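Local coordinates for T cell receptor mu chain (PDB 7L15), which pairs with the gamma chain to form the marsupial gamma-mu T cell receptor, which probably recognises antigen at the cell surface, at residues S46-T54 with R98-R108. Residues are numbered along the deposited sequence; the frame is centred on the assembly and turned at random.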
loop_
_atom_site.group_PDB
_atom_site.type_symbol
_atom_site.label_atom_id
_atom_site.label_comp_id
_atom_site.label_asym_id
_atom_site.label_seq_id
_atom_site.Cartn_x
_atom_site.Cartn_y
_atom_site.Cartn_z
ATOM N N SER A 46 18.531 5.778 25.698
ATOM C CA SER A 46 17.504 5.057 24.958
ATOM C C SER A 46 17.941 4.784 23.529
ATOM O O SER A 46 18.898 5.360 23.012
ATOM C CB SER A 46 16.187 5.833 24.941
ATOM O OG SER A 46 16.306 6.937 24.054
ATOM N N GLN A 47 17.210 3.871 22.898
ATOM C CA GLN A 47 17.371 3.514 21.497
ATOM C C GLN A 47 16.074 3.838 20.764
ATOM O O GLN A 47 15.010 3.312 21.116
ATOM C CB GLN A 47 17.715 2.036 21.349
ATOM C CG GLN A 47 17.640 1.563 19.904
ATOM C CD GLN A 47 18.848 2.022 19.078
ATOM O OE1 GLN A 47 19.999 1.939 19.536
ATOM N NE2 GLN A 47 18.588 2.511 17.860
ATOM N N LEU A 48 16.172 4.690 19.741
ATOM C CA LEU A 48 15.041 5.285 19.046
ATOM C C LEU A 48 15.237 5.164 17.538
ATOM O O LEU A 48 16.350 5.348 17.042
ATOM C CB LEU A 48 14.896 6.777 19.443
ATOM C CG LEU A 48 14.655 7.007 20.936
ATOM C CD1 LEU A 48 14.448 8.460 21.294
ATOM C CD2 LEU A 48 13.438 6.233 21.301
ATOM N N ASP A 49 14.145 4.914 16.803
ATOM C CA ASP A 49 14.187 4.683 15.358
ATOM C C ASP A 49 13.002 5.365 14.679
ATOM O O ASP A 49 12.014 5.748 15.314
ATOM C CB ASP A 49 14.129 3.187 15.000
ATOM C CG ASP A 49 15.221 2.365 15.661
ATOM O OD1 ASP A 49 16.319 2.898 15.878
ATOM O OD2 ASP A 49 14.974 1.171 15.955
ATOM N N TRP A 50 13.086 5.466 13.359
ATOM C CA TRP A 50 11.980 5.925 12.523
ATOM C C TRP A 50 11.593 4.808 11.567
ATOM O O TRP A 50 12.463 4.229 10.906
ATOM C CB TRP A 50 12.373 7.166 11.724
ATOM C CG TRP A 50 12.492 8.422 12.535
ATOM C CD1 TRP A 50 13.632 8.960 13.069
ATOM C CD2 TRP A 50 11.428 9.318 12.880
ATOM N NE1 TRP A 50 13.340 10.138 13.714
ATOM C CE2 TRP A 50 11.993 10.373 13.617
ATOM C CE3 TRP A 50 10.056 9.330 12.633
ATOM C CZ2 TRP A 50 11.234 11.425 14.100
ATOM C CZ3 TRP A 50 9.296 10.384 13.125
ATOM C CH2 TRP A 50 9.891 11.414 13.848
ATOM N N TYR A 51 10.294 4.500 11.504
ATOM C CA TYR A 51 9.745 3.507 10.588
ATOM C C TYR A 51 8.694 4.161 9.705
ATOM O O TYR A 51 7.927 5.009 10.176
ATOM C CB TYR A 51 9.107 2.331 11.340
ATOM C CG TYR A 51 10.098 1.306 11.794
ATOM C CD1 TYR A 51 10.928 1.549 12.868
ATOM C CD2 TYR A 51 10.211 0.086 11.136
ATOM C CE1 TYR A 51 11.861 0.608 13.274
ATOM C CE2 TYR A 51 11.128 -0.849 11.528
ATOM C CZ TYR A 51 11.951 -0.587 12.599
ATOM O OH TYR A 51 12.867 -1.525 12.992
ATOM N N LEU A 52 8.654 3.734 8.436
ATOM C CA LEU A 52 7.680 4.176 7.443
ATOM C C LEU A 52 6.599 3.112 7.251
ATOM O O LEU A 52 6.887 2.005 6.783
ATOM C CB LEU A 52 8.363 4.469 6.104
ATOM C CG LEU A 52 7.381 4.896 5.000
ATOM C CD1 LEU A 52 6.528 6.108 5.447
ATOM C CD2 LEU A 52 8.094 5.187 3.675
ATOM N N TRP A 53 5.359 3.452 7.590
ATOM C CA TRP A 53 4.200 2.575 7.415
ATOM C C TRP A 53 3.385 3.121 6.250
ATOM O O TRP A 53 2.554 4.010 6.428
ATOM C CB TRP A 53 3.338 2.496 8.689
ATOM C CG TRP A 53 3.988 1.762 9.809
ATOM C CD1 TRP A 53 5.140 2.098 10.454
ATOM C CD2 TRP A 53 3.509 0.572 10.438
ATOM N NE1 TRP A 53 5.416 1.183 11.448
ATOM C CE2 TRP A 53 4.425 0.239 11.458
ATOM C CE3 TRP A 53 2.395 -0.240 10.239
ATOM C CZ2 TRP A 53 4.265 -0.870 12.258
ATOM C CZ3 TRP A 53 2.231 -1.333 11.032
ATOM C CH2 TRP A 53 3.165 -1.648 12.034
ATOM N N THR A 54 3.640 2.605 5.047
ATOM C CA THR A 54 2.794 3.064 3.950
ATOM C C THR A 54 1.663 2.065 3.744
ATOM O O THR A 54 1.929 0.869 3.598
ATOM C CB THR A 54 3.591 3.211 2.662
ATOM O OG1 THR A 54 4.670 4.127 2.856
ATOM C CG2 THR A 54 2.703 3.739 1.560
ATOM N N ARG A 98 7.523 7.857 -3.666
ATOM C CA ARG A 98 7.619 6.662 -2.837
ATOM C C ARG A 98 7.806 6.978 -1.360
ATOM O O ARG A 98 7.653 6.076 -0.535
ATOM C CB ARG A 98 8.763 5.768 -3.328
ATOM C CG ARG A 98 8.361 4.751 -4.409
ATOM C CD ARG A 98 9.144 4.957 -5.712
ATOM N NE ARG A 98 10.561 5.258 -5.489
ATOM C CZ ARG A 98 11.390 5.718 -6.427
ATOM N NH1 ARG A 98 12.661 5.966 -6.129
ATOM N NH2 ARG A 98 10.952 5.937 -7.661
ATOM N N ASP A 99 8.110 8.226 -0.992
ATOM C CA ASP A 99 8.286 8.547 0.421
ATOM C C ASP A 99 6.982 8.851 1.153
ATOM O O ASP A 99 7.041 9.137 2.353
ATOM C CB ASP A 99 9.236 9.730 0.566
ATOM C CG ASP A 99 10.622 9.424 0.017
ATOM O OD1 ASP A 99 11.228 8.423 0.470
ATOM O OD2 ASP A 99 11.078 10.152 -0.888
ATOM N N SER A 100 5.832 8.820 0.468
ATOM C CA SER A 100 4.542 9.069 1.108
ATOM C C SER A 100 4.176 7.951 2.081
ATOM O O SER A 100 4.474 6.781 1.860
ATOM C CB SER A 100 3.428 9.192 0.060
ATOM O OG SER A 100 3.634 10.314 -0.780
ATOM N N GLY A 101 3.509 8.317 3.156
ATOM C CA GLY A 101 3.038 7.334 4.100
ATOM C C GLY A 101 2.987 7.919 5.501
ATOM O O GLY A 101 3.016 9.132 5.691
ATOM N N GLN A 102 2.888 7.021 6.471
ATOM C CA GLN A 102 2.784 7.393 7.871
ATOM C C GLN A 102 4.132 7.145 8.542
ATOM O O GLN A 102 4.571 5.996 8.653
ATOM C CB GLN A 102 1.687 6.586 8.558
ATOM C CG GLN A 102 1.388 7.064 9.964
ATOM C CD GLN A 102 0.386 8.207 9.981
ATOM O OE1 GLN A 102 -0.095 8.645 8.927
ATOM N NE2 GLN A 102 0.047 8.681 11.184
ATOM N N TYR A 103 4.766 8.212 9.009
ATOM C CA TYR A 103 6.071 8.117 9.655
ATOM C C TYR A 103 5.908 7.956 11.166
ATOM O O TYR A 103 5.308 8.807 11.827
ATOM C CB TYR A 103 6.905 9.353 9.319
ATOM C CG TYR A 103 7.446 9.313 7.911
ATOM C CD1 TYR A 103 6.635 9.628 6.831
ATOM C CD2 TYR A 103 8.765 8.918 7.658
ATOM C CE1 TYR A 103 7.115 9.569 5.541
ATOM C CE2 TYR A 103 9.258 8.852 6.362
ATOM C CZ TYR A 103 8.426 9.175 5.311
ATOM O OH TYR A 103 8.887 9.115 4.017
ATOM N N HIS A 104 6.465 6.880 11.708
ATOM C CA HIS A 104 6.371 6.556 13.121
ATOM C C HIS A 104 7.742 6.644 13.772
ATOM O O HIS A 104 8.728 6.142 13.230
ATOM C CB HIS A 104 5.799 5.151 13.330
ATOM C CG HIS A 104 4.365 5.024 12.940
ATOM N ND1 HIS A 104 3.336 5.125 13.849
ATOM C CD2 HIS A 104 3.781 4.828 11.732
ATOM C CE1 HIS A 104 2.183 4.968 13.225
ATOM N NE2 HIS A 104 2.424 4.785 11.940
ATOM N N CYS A 105 7.791 7.319 14.910
ATOM C CA CYS A 105 8.872 7.186 15.869
ATOM C C CYS A 105 8.711 5.874 16.643
ATOM O O CYS A 105 7.594 5.481 16.993
ATOM C CB CYS A 105 8.804 8.391 16.802
ATOM S SG CYS A 105 10.058 8.705 18.041
ATOM N N ALA A 106 9.818 5.186 16.900
ATOM C CA ALA A 106 9.761 3.904 17.601
ATOM C C ALA A 106 10.856 3.816 18.657
ATOM O O ALA A 106 11.961 4.316 18.448
ATOM C CB ALA A 106 9.905 2.721 16.627
ATOM N N ARG A 107 10.549 3.158 19.782
ATOM C CA ARG A 107 11.511 2.874 20.835
ATOM C C ARG A 107 11.627 1.369 21.014
ATOM O O ARG A 107 10.612 0.672 21.136
ATOM C CB ARG A 107 11.112 3.521 22.175
ATOM C CG ARG A 107 12.034 3.103 23.359
ATOM C CD ARG A 107 11.631 3.726 24.710
ATOM N NE ARG A 107 12.578 3.428 25.796
ATOM C CZ ARG A 107 12.232 2.987 27.011
ATOM N NH1 ARG A 107 10.956 2.789 27.326
ATOM N NH2 ARG A 107 13.172 2.763 27.934
ATOM N N ARG A 108 12.859 0.874 21.052
ATOM C CA ARG A 108 13.095 -0.529 21.345
ATOM C C ARG A 108 13.042 -0.741 22.854
ATOM O O ARG A 108 13.681 -0.006 23.609
ATOM C CB ARG A 108 14.443 -0.972 20.771
ATOM C CG ARG A 108 14.790 -2.413 21.099
ATOM C CD ARG A 108 16.006 -2.877 20.303
ATOM N NE ARG A 108 16.216 -4.296 20.528
ATOM C CZ ARG A 108 16.714 -5.136 19.631
ATOM N NH1 ARG A 108 17.057 -4.705 18.422
ATOM N NH2 ARG A 108 16.843 -6.416 19.945
HETATM O O HOH W 1 15.170 2.347 24.551
#
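Leu52 and Tyr103 face each other as a non-hydrogen-bonded pair between the antiparallel strands 48-53 and 101-108, and the leucine lays one methyl over the phenol ring. Its CG lies anti to the backbone N (chi1 178°), and the turn at chi2 brings CD1 over the ring, 3.6 Å from the Tyr103 centroid, a CH-pi contact over the face. CD1 also reaches 3.9 Å from Gly101 CA, where the absence of a side chain lets the methyl pass. The Tyr103 hydroxyl donates to Asp99 O, modelled very short, as in the tyrosine corner of Ig domains. On this inner face Cys105 CA sits over one face of the Trp50 ring, near its rim, with Trp50 CE3 3.8 Å from Cys105 N. Cys105 SG, bonded to Cys36, lies above the face at a distance, 5.0 Å from the centroid of the six-membered ring, a sulfur-aromatic contact.

His104 and Trp53 meet on the other face. Trp53 CD1 comes 3.3 Å from His104 CD2, the five-membered ring of Trp53 oblique to the imidazole with planes at 62°; ND1 of the imidazole is held by Gly121 O. Further along this face Ala106 pairs with Asp49 through both backbone bonds, Ala106 N to Asp49 O and Asp49 N to Ala106 O, and its CB touches Tyr51 CD1 at 4.1 Å. The Tyr51 hydroxyl bonds Lys105 N of the gamma chain, and Pro46 of the gamma chain packs on both Trp53 and His104.

Seven backbone hydrogen bonds zip the strands together; the pair between Tyr51 and His104 is the straightest, His104 N to Tyr51 O making 174° at the hydrogen. Thr54 OG1 closes the end by donating to Ser100 O (2.8 Å). These are the C and F strands of an immunoglobulin V domain, with the core cystine and tryptophan on one face and the interchain interface on the other.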